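Local structure of alpha-1,3-glucanase (5ZRU) at residues A[174-179]-A[252-257]. The protein probably hydrolyses alpha-1,3-glucan as a glycoside hydrolase of family GH87, this chain being the catalytic unit of a longer, multidomain enzyme. Residues are numbered along the deposited sequence; the frame is centred on the assembly and turned at random.
Sequences EAVPAA and IWHTNI. With PE5 (3,6,9,12,15,18,21,24-octaoxahexacosan-1-ol), chain C.
Trp253 and His254 reach from a turn of the parallel beta-helix to the segment leaving the antiparallel beta-sheet domain, where Glu174, Val176, Pro177 and Ala179 receive them. The junction illustrates how two domains can be joined by flat rings that each use an edge for a hydrogen bond and a face for packing. Trp253 NE1 donates to Glu174 OE2 over 2.9 Å. The carboxylate stands steeply to the ring, their planes 74° apart, and the N-H comes from above the carboxylate plane. OE2 also forms a salt bridge with Arg345 of the beta-helix, so one buried oxygen serves two donors and its negative charge is probably stabilised there. Val176 lies over a face of the indole. With CG1 anti to the backbone N (chi1 171°), Val176 CG1 packs 3.5 Å from Trp253 CB, while Val176 CG2, anti to the carbonyl carbon, sits 3.7 Å from the centroid of the five-membered ring of Trp253, a CH-pi contact. His141 of the sheet domain and Trp315 of the beta-helix add edge-to-face contacts to the same indole. An alanine in place of Trp253 would probably leave Glu174 OE2 without the indole N-H, with Arg345 still beside it, and Val176 CG2 without the aromatic face it packs on. Farther along the segment the imidazole of His254 repeats the scheme: Ala179 CB sits over its face, 4.1 Å from the His254 ring centroid. Beyond the junction, Asn256 ND2 donates to O7 of the bound polyether. At the imidazole edge, His254 NE2 donates a nearly straight 2.7 Å hydrogen bond to Pro177 O, which lies close to the ring plane.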
# COMPACT_ATOMS: atom_id res chain seq x y z
N GLU A 174 -10.96 15.92 4.19
CA GLU A 174 -10.46 16.79 3.13
C GLU A 174 -11.63 17.49 2.45
O GLU A 174 -12.76 16.99 2.45
CB GLU A 174 -9.67 15.98 2.09
CG GLU A 174 -10.50 14.96 1.34
CD GLU A 174 -9.64 13.94 0.63
OE1 GLU A 174 -9.26 12.94 1.28
OE2 GLU A 174 -9.34 14.14 -0.56
N ALA A 175 -11.34 18.65 1.87
CA ALA A 175 -12.32 19.32 1.03
C ALA A 175 -12.39 18.62 -0.32
O ALA A 175 -11.37 18.27 -0.90
CB ALA A 175 -11.96 20.80 0.85
N VAL A 176 -13.60 18.39 -0.80
CA VAL A 176 -13.82 17.66 -2.05
C VAL A 176 -14.07 18.66 -3.16
O VAL A 176 -15.04 19.43 -3.07
CB VAL A 176 -15.00 16.68 -1.92
CG1 VAL A 176 -15.32 16.10 -3.29
CG2 VAL A 176 -14.67 15.58 -0.92
N PRO A 177 -13.26 18.69 -4.21
CA PRO A 177 -13.57 19.56 -5.35
C PRO A 177 -14.77 19.03 -6.10
O PRO A 177 -15.11 17.84 -6.06
CB PRO A 177 -12.29 19.51 -6.20
CG PRO A 177 -11.65 18.20 -5.86
CD PRO A 177 -12.05 17.87 -4.44
N ALA A 178 -15.45 19.95 -6.79
CA ALA A 178 -16.57 19.53 -7.63
C ALA A 178 -16.11 18.53 -8.69
O ALA A 178 -14.92 18.39 -8.97
CB ALA A 178 -17.23 20.74 -8.30
N ALA A 179 -17.08 17.81 -9.24
CA ALA A 179 -16.81 16.86 -10.32
C ALA A 179 -16.05 17.53 -11.46
O ALA A 179 -16.34 18.67 -11.84
CB ALA A 179 -18.11 16.26 -10.84
N ILE A 252 -11.77 11.18 -7.82
CA ILE A 252 -11.79 10.02 -6.92
C ILE A 252 -12.95 10.09 -5.94
O ILE A 252 -13.33 9.07 -5.36
CB ILE A 252 -10.45 9.86 -6.16
CG1 ILE A 252 -10.20 11.05 -5.21
CG2 ILE A 252 -9.31 9.65 -7.15
CD1 ILE A 252 -8.94 10.87 -4.33
N TRP A 253 -13.53 11.28 -5.73
CA TRP A 253 -14.68 11.42 -4.84
C TRP A 253 -16.01 11.37 -5.59
O TRP A 253 -17.06 11.52 -4.96
CB TRP A 253 -14.58 12.75 -4.06
CG TRP A 253 -13.54 12.67 -2.94
CD1 TRP A 253 -12.26 13.14 -2.97
CD2 TRP A 253 -13.72 12.06 -1.65
NE1 TRP A 253 -11.63 12.87 -1.78
CE2 TRP A 253 -12.50 12.21 -0.95
CE3 TRP A 253 -14.79 11.41 -1.02
CZ2 TRP A 253 -12.32 11.73 0.35
CZ3 TRP A 253 -14.61 10.93 0.29
CH2 TRP A 253 -13.38 11.09 0.95
N HIS A 254 -16.00 11.20 -6.91
CA HIS A 254 -17.22 11.30 -7.70
C HIS A 254 -17.49 10.09 -8.57
O HIS A 254 -18.65 9.69 -8.72
CB HIS A 254 -17.17 12.57 -8.58
CG HIS A 254 -17.12 13.83 -7.78
ND1 HIS A 254 -18.24 14.39 -7.20
CD2 HIS A 254 -16.09 14.64 -7.46
CE1 HIS A 254 -17.90 15.49 -6.55
NE2 HIS A 254 -16.60 15.67 -6.70
N THR A 255 -16.45 9.48 -9.15
CA THR A 255 -16.61 8.37 -10.09
C THR A 255 -16.10 7.09 -9.44
O THR A 255 -14.90 6.99 -9.14
CB THR A 255 -15.84 8.65 -11.39
OG1 THR A 255 -16.41 9.78 -12.05
CG2 THR A 255 -15.91 7.43 -12.30
N ASN A 256 -17.00 6.12 -9.23
CA ASN A 256 -16.68 4.83 -8.61
C ASN A 256 -16.87 3.72 -9.64
O ASN A 256 -17.96 3.57 -10.21
CB ASN A 256 -17.58 4.53 -7.41
CG ASN A 256 -17.30 5.44 -6.22
OD1 ASN A 256 -16.45 6.32 -6.28
ND2 ASN A 256 -18.04 5.23 -5.13
N ILE A 257 -15.83 2.94 -9.87
CA ILE A 257 -15.94 1.70 -10.64
C ILE A 257 -15.99 0.55 -9.64
O ILE A 257 -15.03 0.32 -8.89
CB ILE A 257 -14.78 1.53 -11.63
CG1 ILE A 257 -14.83 2.60 -12.73
CG2 ILE A 257 -14.87 0.14 -12.27
CD1 ILE A 257 -13.67 2.48 -13.74
C48 PE5 C . -20.11 -5.47 -4.41
C50 PE5 C . -19.03 -5.84 -3.39
O1 PE5 C . -19.63 -6.29 -2.20
C1 PE5 C . -18.73 -6.73 -1.22
C2 PE5 C . -19.46 -7.01 0.10
O2 PE5 C . -20.00 -5.82 0.61
C3 PE5 C . -20.82 -5.96 1.73
C4 PE5 C . -21.39 -4.59 2.12
O3 PE5 C . -20.34 -3.68 2.35
C5 PE5 C . -20.70 -2.41 2.80
C6 PE5 C . -19.98 -1.32 1.99
O4 PE5 C . -18.73 -0.99 2.53
C7 PE5 C . -17.69 -0.78 1.60
C8 PE5 C . -18.12 0.26 0.55
O5 PE5 C . -17.25 0.20 -0.54
C9 PE5 C . -17.68 0.90 -1.67
C10 PE5 C . -16.86 2.17 -1.79
O6 PE5 C . -17.72 3.27 -1.87
C11 PE5 C . -17.14 4.50 -1.53
C12 PE5 C . -18.21 5.56 -1.37
O7 PE5 C . -17.96 6.54 -2.33
C13 PE5 C . -18.16 7.86 -1.90
C14 PE5 C . -18.47 8.72 -3.12
O8 PE5 C . -19.23 7.95 -4.01
C15 PE5 C . -19.55 8.56 -5.23
C16 PE5 C . -21.07 8.71 -5.34
O52 PE5 C . -21.60 7.80 -6.26